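Local structure of acetyltransferase, GNAT family (Colwellia psychrerythraea, 3IWG) at residues L210-A215 / K225-F230; C244-E247 / A253-A256; F46-N51 / S92-V97. The protein probably transfers an acyl group, likely acetyl from acetyl-CoA, to an acceptor that is not established. All blocks are in the same frame, centred on the assembly; numbering follows the deposited sequence.

Along the chain contact 3 closes first, within the N-terminal GNAT-like region; contacts 1 and 2 follow in series, both within the C-terminal one. Contacts 1 and 2 are neighbours, their centres 10 Å apart: strands 207-214 and 241-247 run parallel side by side, joined by helix 223-237, and the two contacts touch where L210 meets C244 and where L228 and K225 meet A256. Contact 3 lies on the opposite side of the chain's centre, about 42 Å from contact 1 and 36 Å from contact 2, centre to centre. Shared strands join the two regions: strand 117-129 borders 241-247 on one side and 262-273 on the other, which places contact 2 at the junction and contact 3 far from it.

Contact 1 of 3, residues L210-A215 / K225-F230; sequences LGMIVA and KKVLTF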
loop_
_atom_site.group_PDB
_atom_site.type_symbol
_atom_site.label_atom_id
_atom_site.label_comp_id
_atom_site.label_asym_id
_atom_site.label_seq_id
_atom_site.Cartn_x
_atom_site.Cartn_y
_atom_site.Cartn_z
ATOM N N LEU A 210 9.385 7.489 -13.708
ATOM C CA LEU A 210 9.131 8.721 -12.980
ATOM C C LEU A 210 7.667 9.159 -13.012
ATOM O O LEU A 210 6.965 8.946 -13.978
ATOM C CB LEU A 210 9.997 9.845 -13.546
ATOM C CG LEU A 210 11.445 9.469 -13.817
ATOM C CD1 LEU A 210 12.254 10.665 -14.361
ATOM C CD2 LEU A 210 12.126 8.836 -12.583
ATOM N N GLY A 211 7.212 9.761 -11.929
ATOM C CA GLY A 211 5.899 10.422 -11.879
ATOM C C GLY A 211 6.013 11.694 -11.068
ATOM O O GLY A 211 6.939 11.854 -10.280
HETATM N N MSE A 212 5.106 12.621 -11.303
HETATM C CA MSE A 212 5.038 13.833 -10.520
HETATM C C MSE A 212 3.597 14.346 -10.384
HETATM O O MSE A 212 2.734 14.075 -11.221
HETATM C CB MSE A 212 5.844 14.996 -11.098
HETATM C CG MSE A 212 6.610 14.771 -12.359
HETATM SE SE MSE A 212 5.603 15.026 -13.971
HETATM C CE MSE A 212 4.957 13.269 -14.380
ATOM N N ILE A 213 3.388 15.103 -9.302
ATOM C CA ILE A 213 2.195 15.890 -9.112
ATOM C C ILE A 213 2.590 17.298 -8.707
ATOM O O ILE A 213 3.300 17.494 -7.722
ATOM C CB ILE A 213 1.310 15.321 -7.944
ATOM C CG1 ILE A 213 0.939 13.846 -8.142
ATOM C CG2 ILE A 213 0.081 16.180 -7.797
ATOM C CD1 ILE A 213 0.243 13.168 -6.801
ATOM N N VAL A 214 2.107 18.272 -9.457
ATOM C CA VAL A 214 2.358 19.675 -9.142
ATOM C C VAL A 214 1.156 20.190 -8.449
ATOM O O VAL A 214 0.057 19.868 -8.868
ATOM C CB VAL A 214 2.576 20.536 -10.411
ATOM C CG1 VAL A 214 2.665 22.030 -10.045
ATOM C CG2 VAL A 214 3.778 20.079 -11.126
ATOM N N ALA A 215 1.346 20.971 -7.402
ATOM C CA ALA A 215 0.192 21.555 -6.702
ATOM C C ALA A 215 -0.656 22.325 -7.706
ATOM O O ALA A 215 -0.143 23.098 -8.528
ATOM C CB ALA A 215 0.611 22.483 -5.584
ATOM N N LYS A 225 8.641 20.571 -14.963
ATOM C CA LYS A 225 9.888 20.383 -15.663
ATOM C C LYS A 225 11.037 20.186 -14.678
ATOM O O LYS A 225 11.848 19.272 -14.831
ATOM C CB LYS A 225 10.200 21.539 -16.568
ATOM C CG LYS A 225 11.499 21.379 -17.330
ATOM C CD LYS A 225 11.680 22.563 -18.290
ATOM C CE LYS A 225 13.015 22.471 -19.118
ATOM N NZ LYS A 225 14.181 23.250 -18.579
ATOM N N LYS A 226 11.081 21.042 -13.662
ATOM C CA LYS A 226 12.170 21.021 -12.730
ATOM C C LYS A 226 12.202 19.746 -11.908
ATOM O O LYS A 226 13.282 19.255 -11.546
ATOM C CB LYS A 226 12.077 22.226 -11.828
ATOM C CG LYS A 226 12.213 23.547 -12.556
ATOM C CD LYS A 226 12.862 24.588 -11.683
ATOM C CE LYS A 226 11.963 25.738 -11.230
ATOM N NZ LYS A 226 12.380 26.960 -11.960
ATOM N N VAL A 227 11.009 19.209 -11.642
ATOM C CA VAL A 227 10.864 18.020 -10.813
ATOM C C VAL A 227 11.393 16.843 -11.602
ATOM O O VAL A 227 12.201 16.066 -11.118
ATOM C CB VAL A 227 9.389 17.785 -10.376
ATOM C CG1 VAL A 227 9.221 16.465 -9.716
ATOM C CG2 VAL A 227 8.962 18.873 -9.434
ATOM N N LEU A 228 10.954 16.754 -12.844
ATOM C CA LEU A 228 11.417 15.710 -13.738
ATOM C C LEU A 228 12.953 15.770 -13.881
ATOM O O LEU A 228 13.622 14.744 -13.832
ATOM C CB LEU A 228 10.722 15.860 -15.077
ATOM C CG LEU A 228 9.299 15.338 -15.075
ATOM C CD1 LEU A 228 8.604 15.731 -16.375
ATOM C CD2 LEU A 228 9.337 13.822 -14.980
ATOM N N THR A 229 13.510 16.970 -13.988
ATOM C CA THR A 229 14.947 17.109 -14.124
ATOM C C THR A 229 15.658 16.578 -12.887
ATOM O O THR A 229 16.639 15.866 -13.007
ATOM C CB THR A 229 15.356 18.564 -14.401
ATOM O OG1 THR A 229 14.685 19.001 -15.592
ATOM C CG2 THR A 229 16.868 18.676 -14.603
ATOM N N PHE A 230 15.156 16.891 -11.694
ATOM C CA PHE A 230 15.752 16.354 -10.469
ATOM C C PHE A 230 15.688 14.835 -10.461
ATOM O O PHE A 230 16.655 14.159 -10.161
ATOM C CB PHE A 230 14.984 16.858 -9.252
ATOM C CG PHE A 230 15.471 16.314 -7.952
ATOM C CD1 PHE A 230 14.978 15.138 -7.466
ATOM C CD2 PHE A 230 16.397 17.009 -7.202
ATOM C CE1 PHE A 230 15.416 14.624 -6.266
ATOM C CE2 PHE A 230 16.840 16.502 -5.985
ATOM C CZ PHE A 230 16.342 15.320 -5.515
#
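On the helix turn that presses V227 and L228 against M212, the carbonyl oxygen of K225 is gripped twice: by T229 N in the regular helical bond and by T229 OG1 at 2.9 Å. The hydroxyl sits above the carbonyl plane, 40° out of it. A threonine suits this position, on the helix side turned from the strand, because its hydroxyl can fold back on the preceding turn.

Everything that crosses to the strand is apolar. M212, a selenomethionine here, carries most of it. Its CB meets V227 CG1 at 3.9 Å; V227 points its CB at the strand, and chi1 of 171° swings CG1 anti to the backbone N, against M212. The M212 chain is bent at chi2 and chi3, which folds SE over L228, with CG 3.9 Å from L228 CG and SE 3.9 Å from L228 CD1. The flexible, polarisable chain can follow the branched leucine. L210, two residues back on the same strand face, adds a looser touch, its CB 4.3 Å from L228 CD2, and also packs on L231 and T232.

Helix 223-237 thus lies nearly antiparallel to strand 207-214, the short axes 8.9 Å apart at 149°, as the first two elements of a beta-alpha-beta unit. I213 faces away from this helix, onto helix 151-162. In GNAT relatives the loop between such a strand and helix binds the pyrophosphate of acetyl-CoA. With no hydrogen bond between the two segments, their hold on each other rests on shape and the exclusion of water, while the helix keeps the T229 hydroxyl bonded to its own K225 carbonyl.

Contact 2 of 3, residues C244-E247 / A253-A256; sequences CSTE and AQKA
Q254 reaches from the helix to the backbone of the strand end, its NE2 donating to E247 O at 3.0 Å. The bond is moderately bent, with an N-H...O angle of 144°, but well aimed: the nitrogen lies in the carbonyl plane on a lone pair, and the oxygen lies close to the plane of the glutamine amide. The same NE2 has its stronger partner in S248 O, so this amide nitrogen spans two successive carbonyls where the strand gives way to the turn. A glutamine is long enough for this: CG stands anti to the carbonyl carbon (chi1 -69°), and the chain runs extended from there.

Beneath the amide, the stem of Q254 crosses T246 at about a right angle, with T246 CG2 3.7 Å from Q254 CG. T246 also fits against A253, whose CB lies 3.4 Å from T246 OG1 and 3.9 Å from T246 CB. Alanine is small enough to let the helix come this close, and threonine offers a methyl to one helix residue while its hydroxyl lies beside the other.

Strand 241-247 and helix 251-259 follow each other in the C-terminal half of the GNAT fold, in the place of the fifth strand and the helix after it, and a tight turn joins them. N250 in that turn positions both sides: its OD1 accepts from A253 N in the first turn of the helix, and its ND2 donates to E247 OE1.

Further out, I257 of the same helix packs on C244 and T246, while strand 117-129 pairs with the backbones of those two residues and brings L125 and Y127 against the Q254 side chain.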
loop_
_atom_site.group_PDB
_atom_site.type_symbol
_atom_site.label_atom_id
_atom_site.label_comp_id
_atom_site.label_asym_id
_atom_site.label_seq_id
_atom_site.Cartn_x
_atom_site.Cartn_y
_atom_site.Cartn_z
ATOM N N CYS A 244 9.088 7.649 -18.586
ATOM C CA CYS A 244 7.844 7.973 -17.952
ATOM C C CYS A 244 6.710 7.853 -18.922
ATOM O O CYS A 244 6.936 7.691 -20.118
ATOM C CB CYS A 244 7.881 9.381 -17.313
ATOM S SG CYS A 244 8.104 10.674 -18.424
ATOM N N SER A 245 5.483 7.932 -18.398
ATOM C CA SER A 245 4.308 7.980 -19.266
ATOM C C SER A 245 3.272 8.963 -18.798
ATOM O O SER A 245 3.296 9.379 -17.679
ATOM C CB SER A 245 3.670 6.618 -19.388
ATOM O OG SER A 245 3.197 6.209 -18.142
ATOM N N THR A 246 2.381 9.369 -19.686
ATOM C CA THR A 246 1.241 10.153 -19.277
ATOM C C THR A 246 0.087 9.915 -20.217
ATOM O O THR A 246 0.276 9.344 -21.267
ATOM C CB THR A 246 1.591 11.632 -19.212
ATOM O OG1 THR A 246 0.524 12.310 -18.556
ATOM C CG2 THR A 246 1.829 12.229 -20.602
ATOM N N GLU A 247 -1.092 10.379 -19.835
ATOM C CA GLU A 247 -2.303 10.174 -20.612
ATOM C C GLU A 247 -2.296 11.065 -21.852
ATOM O O GLU A 247 -1.718 12.167 -21.837
ATOM C CB GLU A 247 -3.570 10.473 -19.801
ATOM C CG GLU A 247 -3.756 9.700 -18.503
ATOM C CD GLU A 247 -2.861 10.216 -17.311
ATOM O OE1 GLU A 247 -2.342 11.374 -17.311
ATOM O OE2 GLU A 247 -2.641 9.408 -16.387
ATOM N N ALA A 253 1.380 17.788 -18.957
ATOM C CA ALA A 253 2.373 16.773 -18.664
ATOM C C ALA A 253 3.276 16.554 -19.852
ATOM O O ALA A 253 4.488 16.451 -19.695
ATOM C CB ALA A 253 1.728 15.428 -18.232
ATOM N N GLN A 254 2.676 16.451 -21.033
ATOM C CA GLN A 254 3.416 16.123 -22.242
ATOM C C GLN A 254 4.399 17.241 -22.506
ATOM O O GLN A 254 5.573 16.996 -22.832
ATOM C CB GLN A 254 2.478 15.937 -23.441
ATOM C CG GLN A 254 1.604 14.660 -23.326
ATOM C CD GLN A 254 0.461 14.618 -24.355
ATOM O OE1 GLN A 254 0.618 15.082 -25.489
ATOM N NE2 GLN A 254 -0.649 14.016 -23.983
ATOM N N LYS A 255 3.920 18.469 -22.334
ATOM C CA LYS A 255 4.751 19.636 -22.541
ATOM C C LYS A 255 5.942 19.558 -21.555
ATOM O O LYS A 255 7.061 19.662 -21.993
ATOM C CB LYS A 255 3.888 20.921 -22.381
ATOM C CG LYS A 255 4.525 22.248 -22.751
ATOM C CD LYS A 255 3.706 23.478 -22.157
ATOM C CE LYS A 255 3.743 24.748 -23.050
ATOM N NZ LYS A 255 4.984 25.638 -22.990
ATOM N N ALA A 256 5.717 19.326 -20.257
ATOM C CA ALA A 256 6.832 19.323 -19.277
ATOM C C ALA A 256 7.806 18.154 -19.557
ATOM O O ALA A 256 9.033 18.267 -19.447
ATOM C CB ALA A 256 6.294 19.194 -17.842
#

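Contact 3 of 3, residues F46-N51 / S92-V97; sequences FGFYVN and SVIGEV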
loop_
_atom_site.group_PDB
_atom_site.type_symbol
_atom_site.label_atom_id
_atom_site.label_comp_id
_atom_site.label_asym_id
_atom_site.label_seq_id
_atom_site.Cartn_x
_atom_site.Cartn_y
_atom_site.Cartn_z
ATOM N N PHE A 46 -4.871 -16.534 -18.240
ATOM C CA PHE A 46 -5.148 -17.799 -18.887
ATOM C C PHE A 46 -3.890 -18.271 -19.554
ATOM O O PHE A 46 -3.047 -17.492 -19.974
ATOM C CB PHE A 46 -6.291 -17.700 -19.905
ATOM C CG PHE A 46 -7.534 -17.118 -19.339
ATOM C CD1 PHE A 46 -8.527 -17.922 -18.837
ATOM C CD2 PHE A 46 -7.695 -15.749 -19.283
ATOM C CE1 PHE A 46 -9.668 -17.364 -18.282
ATOM C CE2 PHE A 46 -8.831 -15.185 -18.744
ATOM C CZ PHE A 46 -9.820 -15.982 -18.245
ATOM N N GLY A 47 -3.785 -19.579 -19.615
ATOM C CA GLY A 47 -2.690 -20.258 -20.257
ATOM C C GLY A 47 -3.189 -20.998 -21.474
ATOM O O GLY A 47 -4.372 -21.387 -21.579
ATOM N N PHE A 48 -2.246 -21.146 -22.396
ATOM C CA PHE A 48 -2.467 -21.755 -23.665
ATOM C C PHE A 48 -1.626 -23.033 -23.652
ATOM O O PHE A 48 -0.402 -23.023 -23.427
ATOM C CB PHE A 48 -2.017 -20.821 -24.789
ATOM C CG PHE A 48 -2.669 -19.448 -24.772
ATOM C CD1 PHE A 48 -4.037 -19.302 -24.554
ATOM C CD2 PHE A 48 -1.921 -18.304 -25.035
ATOM C CE1 PHE A 48 -4.646 -18.035 -24.560
ATOM C CE2 PHE A 48 -2.528 -17.046 -25.057
ATOM C CZ PHE A 48 -3.891 -16.920 -24.822
ATOM N N TYR A 49 -2.309 -24.139 -23.886
ATOM C CA TYR A 49 -1.754 -25.454 -23.667
ATOM C C TYR A 49 -1.820 -26.213 -24.966
ATOM O O TYR A 49 -2.897 -26.416 -25.545
ATOM C CB TYR A 49 -2.532 -26.188 -22.591
ATOM C CG TYR A 49 -2.305 -25.658 -21.203
ATOM C CD1 TYR A 49 -2.990 -24.538 -20.742
ATOM C CD2 TYR A 49 -1.401 -26.269 -20.346
ATOM C CE1 TYR A 49 -2.782 -24.048 -19.447
ATOM C CE2 TYR A 49 -1.193 -25.796 -19.054
ATOM C CZ TYR A 49 -1.890 -24.691 -18.615
ATOM O OH TYR A 49 -1.706 -24.240 -17.337
ATOM N N VAL A 50 -0.632 -26.549 -25.443
ATOM C CA VAL A 50 -0.456 -27.521 -26.486
ATOM C C VAL A 50 -0.053 -28.814 -25.755
ATOM O O VAL A 50 0.992 -28.903 -25.050
ATOM C CB VAL A 50 0.582 -27.056 -27.536
ATOM C CG1 VAL A 50 1.534 -28.186 -27.909
ATOM C CG2 VAL A 50 -0.139 -26.484 -28.774
ATOM N N ASN A 51 -0.966 -29.780 -25.860
ATOM C CA ASN A 51 -0.707 -31.149 -25.472
ATOM C C ASN A 51 -0.290 -31.254 -24.019
ATOM O O ASN A 51 0.469 -32.134 -23.649
ATOM C CB ASN A 51 0.360 -31.731 -26.409
ATOM C CG ASN A 51 0.235 -33.239 -26.570
ATOM O OD1 ASN A 51 0.259 -33.762 -27.690
ATOM N ND2 ASN A 51 0.088 -33.945 -25.449
ATOM N N SER A 92 -14.751 -20.410 -24.615
ATOM C CA SER A 92 -15.590 -20.855 -23.518
ATOM C C SER A 92 -15.045 -20.287 -22.204
ATOM O O SER A 92 -15.745 -19.635 -21.431
ATOM C CB SER A 92 -15.596 -22.398 -23.475
ATOM O OG SER A 92 -15.515 -22.944 -24.790
ATOM N N VAL A 93 -13.756 -20.507 -21.996
ATOM C CA VAL A 93 -13.146 -20.318 -20.696
ATOM C C VAL A 93 -12.881 -18.826 -20.438
ATOM O O VAL A 93 -13.259 -18.303 -19.391
ATOM C CB VAL A 93 -11.904 -21.262 -20.539
ATOM C CG1 VAL A 93 -11.562 -21.970 -21.876
ATOM C CG2 VAL A 93 -10.712 -20.549 -19.926
ATOM N N ILE A 94 -12.281 -18.141 -21.412
ATOM C CA ILE A 94 -11.931 -16.722 -21.264
ATOM C C ILE A 94 -13.167 -15.837 -21.289
ATOM O O ILE A 94 -13.225 -14.828 -20.589
ATOM C CB ILE A 94 -10.991 -16.226 -22.375
ATOM C CG1 ILE A 94 -9.635 -16.946 -22.304
ATOM C CG2 ILE A 94 -10.823 -14.718 -22.277
ATOM C CD1 ILE A 94 -8.720 -16.695 -23.525
ATOM N N GLY A 95 -14.139 -16.216 -22.116
ATOM C CA GLY A 95 -15.414 -15.519 -22.171
ATOM C C GLY A 95 -15.381 -14.275 -23.033
ATOM O O GLY A 95 -14.528 -14.118 -23.898
ATOM N N GLU A 96 -16.328 -13.384 -22.789
ATOM C CA GLU A 96 -16.500 -12.204 -23.628
ATOM C C GLU A 96 -15.415 -11.173 -23.335
ATOM O O GLU A 96 -15.363 -10.617 -22.258
ATOM C CB GLU A 96 -17.922 -11.616 -23.456
ATOM C CG GLU A 96 -18.015 -10.085 -23.557
ATOM C CD GLU A 96 -19.268 -9.591 -24.290
ATOM O OE1 GLU A 96 -20.377 -10.127 -24.023
ATOM O OE2 GLU A 96 -19.139 -8.660 -25.128
ATOM N N VAL A 97 -14.542 -10.933 -24.305
ATOM C CA VAL A 97 -13.511 -9.922 -24.197
ATOM C C VAL A 97 -13.881 -8.751 -25.102
ATOM O O VAL A 97 -14.239 -8.949 -26.262
ATOM C CB VAL A 97 -12.186 -10.478 -24.636
ATOM C CG1 VAL A 97 -11.146 -9.383 -24.628
ATOM C CG2 VAL A 97 -11.776 -11.626 -23.723
#
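A CH-pi contact between F46 and I94 is the heart of this meeting. I94 CG1 sits over one face of the F46 ring, 3.7 Å from its centroid and only 12° off the ring normal. With chi1 -64°, CG1 stands anti to the carbonyl carbon of I94, which sets this methylene over the ring centre.

Ordinary apolar packing fills in around it. V93 CG2 comes obliquely to F46, 3.6 Å from CD1, so consecutive residues of the loop use the same ring. I94 CD1 then reaches the edge of the F48 ring, near its plane, at 4.4 Å from CE1. A flat phenylalanine and a branched isoleucine suit each other here, since the ring offers a broad surface to a methylene while CD1 goes on to F48.

Backbone bonds hold the strand side: strand 44-50 pairs with 6-9 and 53-60, whose I7 and V60 also touch I94. I86 of helix 76-87 meets both F48 and I94. On the loop, I94 N donates to S91 OG, and G95 takes a positive phi, which glycine adopts easily, where the helical angles of 92-94 give way to extended ones. The loop is therefore seated on the strands by dispersion and hydrophobic contact rather than by hydrogen bonds between the two segments.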